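Local coordinates for zinc uptake regulation protein (Escherichia coli, PDB 4MTE) that represses transcription of zinc-uptake genes by binding their operator DNA as a winged-helix regulator that uses zinc as its cofactor, at residues M121-L124 with A125-G129; L10-A13 with E14-A18. One frame throughout, in Å; residues are numbered along the deposited sequence.

Contact 1: M121-L124 with A125-G129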
loop_
_atom_site.group_PDB
_atom_site.type_symbol
_atom_site.label_atom_id
_atom_site.label_comp_id
_atom_site.label_asym_id
_atom_site.label_seq_id
_atom_site.Cartn_x
_atom_site.Cartn_y
_atom_site.Cartn_z
ATOM N N MET D 121 32.070 20.493 -2.399
ATOM C CA MET D 121 31.399 19.622 -3.354
ATOM C C MET D 121 32.010 19.786 -4.739
ATOM O O MET D 121 32.255 18.804 -5.439
ATOM C CB MET D 121 29.905 19.937 -3.393
ATOM C CG MET D 121 29.129 19.377 -2.207
ATOM S SD MET D 121 28.727 17.628 -2.387
ATOM C CE MET D 121 29.917 16.879 -1.284
ATOM N N HIS D 122 32.259 21.030 -5.131
ATOM C CA HIS D 122 32.921 21.302 -6.401
ATOM C C HIS D 122 34.333 20.726 -6.401
ATOM O O HIS D 122 34.784 20.163 -7.399
ATOM C CB HIS D 122 32.959 22.803 -6.678
ATOM C CG HIS D 122 31.821 23.287 -7.520
ATOM N ND1 HIS D 122 31.754 23.062 -8.878
ATOM C CD2 HIS D 122 30.702 23.978 -7.197
ATOM C CE1 HIS D 122 30.644 23.596 -9.356
ATOM N NE2 HIS D 122 29.988 24.157 -8.357
ATOM N N THR D 123 35.021 20.861 -5.273
ATOM C CA THR D 123 36.377 20.341 -5.132
ATOM C C THR D 123 36.386 18.823 -5.276
ATOM O O THR D 123 37.240 18.260 -5.962
ATOM C CB THR D 123 36.990 20.732 -3.769
ATOM O OG1 THR D 123 37.056 22.159 -3.665
ATOM C CG2 THR D 123 38.393 20.148 -3.606
ATOM N N LEU D 124 35.433 18.164 -4.627
ATOM C CA LEU D 124 35.314 16.713 -4.704
ATOM C C LEU D 124 34.900 16.298 -6.108
ATOM O O LEU D 124 35.366 15.287 -6.632
ATOM C CB LEU D 124 34.289 16.203 -3.689
ATOM C CG LEU D 124 34.808 15.928 -2.276
ATOM C CD1 LEU D 124 33.648 15.659 -1.327
ATOM C CD2 LEU D 124 35.782 14.754 -2.276
ATOM N N ALA D 125 34.026 17.094 -6.713
ATOM C CA ALA D 125 33.551 16.828 -8.064
ATOM C C ALA D 125 34.656 17.082 -9.081
ATOM O O ALA D 125 34.691 16.453 -10.135
ATOM C CB ALA D 125 32.338 17.696 -8.377
ATOM N N ALA D 126 35.556 18.009 -8.758
ATOM C CA ALA D 126 36.628 18.405 -9.669
ATOM C C ALA D 126 37.718 17.343 -9.812
ATOM O O ALA D 126 38.288 17.181 -10.893
ATOM C CB ALA D 126 37.241 19.732 -9.219
ATOM N N LYS D 127 38.019 16.631 -8.729
ATOM C CA LYS D 127 39.059 15.604 -8.761
ATOM C C LYS D 127 38.646 14.464 -9.686
ATOM O O LYS D 127 39.442 13.989 -10.498
ATOM C CB LYS D 127 39.357 15.086 -7.353
ATOM C CG LYS D 127 40.053 16.107 -6.467
ATOM C CD LYS D 127 40.434 15.514 -5.123
ATOM C CE LYS D 127 41.021 16.570 -4.198
ATOM N NZ LYS D 127 42.305 17.127 -4.711
ATOM N N MET D 128 37.398 14.027 -9.555
ATOM C CA MET D 128 36.779 13.165 -10.552
ATOM C C MET D 128 36.409 14.057 -11.735
ATOM O O MET D 128 36.589 15.269 -11.673
ATOM C CB MET D 128 35.538 12.483 -9.971
ATOM C CG MET D 128 34.443 13.446 -9.544
ATOM S SD MET D 128 33.041 12.635 -8.747
ATOM C CE MET D 128 33.742 12.225 -7.155
ATOM N N GLY D 129 35.895 13.478 -12.813
ATOM C CA GLY D 129 35.543 14.266 -13.983
ATOM C C GLY D 129 34.087 14.693 -13.955
ATOM O O GLY D 129 33.437 14.762 -14.998
#
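With Met128 CG set between its own backbone N and carbonyl carbon (chi1 62°) and the chain folded at its last torsion (chi3 74°), the thioether curls back against Leu124, one turn earlier. Its methyl CE comes to 3.5 Å from Leu124 O, and Met128 CG lies 3.6 Å from Leu124 O; two Met128 carbons thus touch the one oxygen by van der Waals contact. Lys127 leaves the helix differently: CG stands beside the backbone N and passes Thr123 O at 3.6 Å, and the chain runs extended as far as CE and bends at its last torsion, Lys127 CE meeting Thr123 CG2 only loosely at 4.5 Å.

The backbone shows the turn fading. Ala125 N binds Met121 O at 2.8 Å with a moderately straight N-H...O angle of 149°. Ala126 N reaches His122 O at 2.7 Å, but bent and weak. Thr123 O then takes two weak bonds, both at 3.3 Å, from Ala126 N and Lys127 N. This is the C-terminal turn of helix 115-127, in the dimerisation domain of the Fur fold; Met128 is the first residue to leave helical backbone angles.

Methyl-sized Ala125 and the long Met121 face inward, where both pack on Leu132 of the following strand 131-140. The second subunit closes over the same side: its Phe101 rests on Ala125, its Ala99 on Met121, and its Glu112 on both Leu124 and Met128. On the exposed flank, Thr123 OG1 turns back along the helix to hydrogen-bond Asp119 O.

Contact 2: L10-A13 with E14-A18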
loop_
_atom_site.group_PDB
_atom_site.type_symbol
_atom_site.label_atom_id
_atom_site.label_comp_id
_atom_site.label_asym_id
_atom_site.label_seq_id
_atom_site.Cartn_x
_atom_site.Cartn_y
_atom_site.Cartn_z
ATOM N N LEU D 10 6.514 37.852 -0.580
ATOM C CA LEU D 10 5.390 37.748 -1.506
ATOM C C LEU D 10 5.358 38.951 -2.441
ATOM O O LEU D 10 5.237 38.802 -3.663
ATOM C CB LEU D 10 4.070 37.651 -0.742
ATOM C CG LEU D 10 4.006 36.548 0.315
ATOM C CD1 LEU D 10 2.661 36.567 1.029
ATOM C CD2 LEU D 10 4.283 35.177 -0.294
ATOM N N ALA D 11 5.467 40.143 -1.862
ATOM C CA ALA D 11 5.546 41.363 -2.663
ATOM C C ALA D 11 6.696 41.242 -3.665
ATOM O O ALA D 11 6.537 41.475 -4.875
ATOM C CB ALA D 11 5.755 42.570 -1.762
ATOM N N GLN D 12 7.852 40.852 -3.137
ATOM C CA GLN D 12 9.052 40.640 -3.932
ATOM C C GLN D 12 8.802 39.615 -5.042
ATOM O O GLN D 12 9.265 39.786 -6.169
ATOM C CB GLN D 12 10.200 40.175 -3.027
ATOM C CG GLN D 12 11.540 40.003 -3.733
ATOM C CD GLN D 12 12.096 41.296 -4.306
ATOM O OE1 GLN D 12 12.713 41.297 -5.371
ATOM N NE2 GLN D 12 11.895 42.402 -3.594
ATOM N N ALA D 13 8.063 38.557 -4.722
ATOM C CA ALA D 13 7.732 37.523 -5.700
ATOM C C ALA D 13 6.896 38.103 -6.836
ATOM O O ALA D 13 7.205 37.901 -8.013
ATOM C CB ALA D 13 6.987 36.368 -5.031
ATOM N N GLU D 14 5.833 38.818 -6.480
ATOM C CA GLU D 14 4.987 39.475 -7.472
ATOM C C GLU D 14 5.816 40.367 -8.393
ATOM O O GLU D 14 5.751 40.254 -9.625
ATOM C CB GLU D 14 3.910 40.312 -6.778
ATOM C CG GLU D 14 2.846 39.486 -6.072
ATOM C CD GLU D 14 2.084 40.278 -5.028
ATOM O OE1 GLU D 14 1.497 41.323 -5.381
ATOM O OE2 GLU D 14 2.075 39.855 -3.852
ATOM N N LYS D 15 6.608 41.248 -7.795
ATOM C CA LYS D 15 7.374 42.203 -8.586
ATOM C C LYS D 15 8.449 41.502 -9.430
ATOM O O LYS D 15 8.685 41.874 -10.582
ATOM C CB LYS D 15 7.965 43.288 -7.682
ATOM C CG LYS D 15 9.459 43.223 -7.461
ATOM C CD LYS D 15 9.859 44.256 -6.425
ATOM C CE LYS D 15 11.357 44.315 -6.216
ATOM N NZ LYS D 15 11.694 45.192 -5.063
ATOM N N ILE D 16 9.075 40.469 -8.873
ATOM C CA ILE D 16 10.074 39.702 -9.618
ATOM C C ILE D 16 9.435 39.007 -10.817
ATOM O O ILE D 16 10.003 38.995 -11.906
ATOM C CB ILE D 16 10.805 38.665 -8.725
ATOM C CG1 ILE D 16 11.824 39.376 -7.831
ATOM C CG2 ILE D 16 11.530 37.606 -9.576
ATOM C CD1 ILE D 16 12.498 38.478 -6.806
ATOM N N CYS D 17 8.256 38.427 -10.622
ATOM C CA CYS D 17 7.543 37.817 -11.738
ATOM C C CYS D 17 7.184 38.874 -12.778
ATOM O O CYS D 17 7.284 38.629 -13.978
ATOM C CB CYS D 17 6.288 37.096 -11.253
ATOM S SG CYS D 17 6.644 35.555 -10.389
ATOM N N ALA D 18 6.767 40.048 -12.316
ATOM C CA ALA D 18 6.502 41.158 -13.227
ATOM C C ALA D 18 7.751 41.513 -14.035
ATOM O O ALA D 18 7.671 41.754 -15.238
ATOM C CB ALA D 18 6.001 42.375 -12.459
#
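Backbone hydrogen bonds come first, and they begin with Glu14 N on Leu10 O, 2.9 Å long and nearly straight at 171°. Lys15 N follows on Ala11 O at 2.9 Å, Ile16 N on Gln12 O at 2.8 Å and Cys17 N on Ala13 O at 2.9 Å. Four regular bonds in a row make this an undistorted alpha-helical stretch of helix 6-20.

Van der Waals contact gathers round Gln12. Its CG swings away from the backbone N (chi1 -176°) and the chain then bends at chi2 (63°), which sends it along the helix toward the next turn. Gln12 CG thus sits 3.6 Å from Ile16 CD1, while the amide carbon Gln12 CD lies 3.6 Å from Lys15 CE, each side chain crossing the glutamine at a slant. Phe91, from a loop, packs on Gln12 as well. Cut back to alanine, this position is likely to leave a gap beside the Ile16 methyl and the Lys15 methylenes, and to cost Phe91 a packing partner.

Polar proximity without bonding marks Glu14. Its CG passes Leu10 O at 3.5 Å, and Glu14 OE2 stands 3.3 Å from the same oxygen, acceptor beside acceptor. The Glu14 side chain also packs on Leu24 and on Leu29 of helix 26-36.

Leu10 and Ala13 press on Leu32 of helix 26-36, and Cys17 on Val22 and Phe75, within the winged-helix DNA-binding domain. Backbone bonds therefore supply the regular polar grip here; the side chains add mainly carbon packing, and the Glu14 carboxylate probably gains little from facing a carbonyl oxygen.

Both contacts are local, each within one helix or at its end and partly buried, but they belong to different helices in different domains, with centres 36 Å apart and nearest atoms about 23 Å apart. Contact 2 lies mid-helix, so its backbone bonds are regular; contact 1 runs off a helix end, where most are weak and Met128 folds back against Leu124 O. Their buried sides differ. Residues 10-18 pack within their own chain, on helix 26-36 and nearby loops, and no other protein chain touches them, whereas one side of 121-129 is covered by strand 131-140 and the second subunit. Contact 2 is nearer the DNA, about 9 Å at the nearest atoms against about 22 Å.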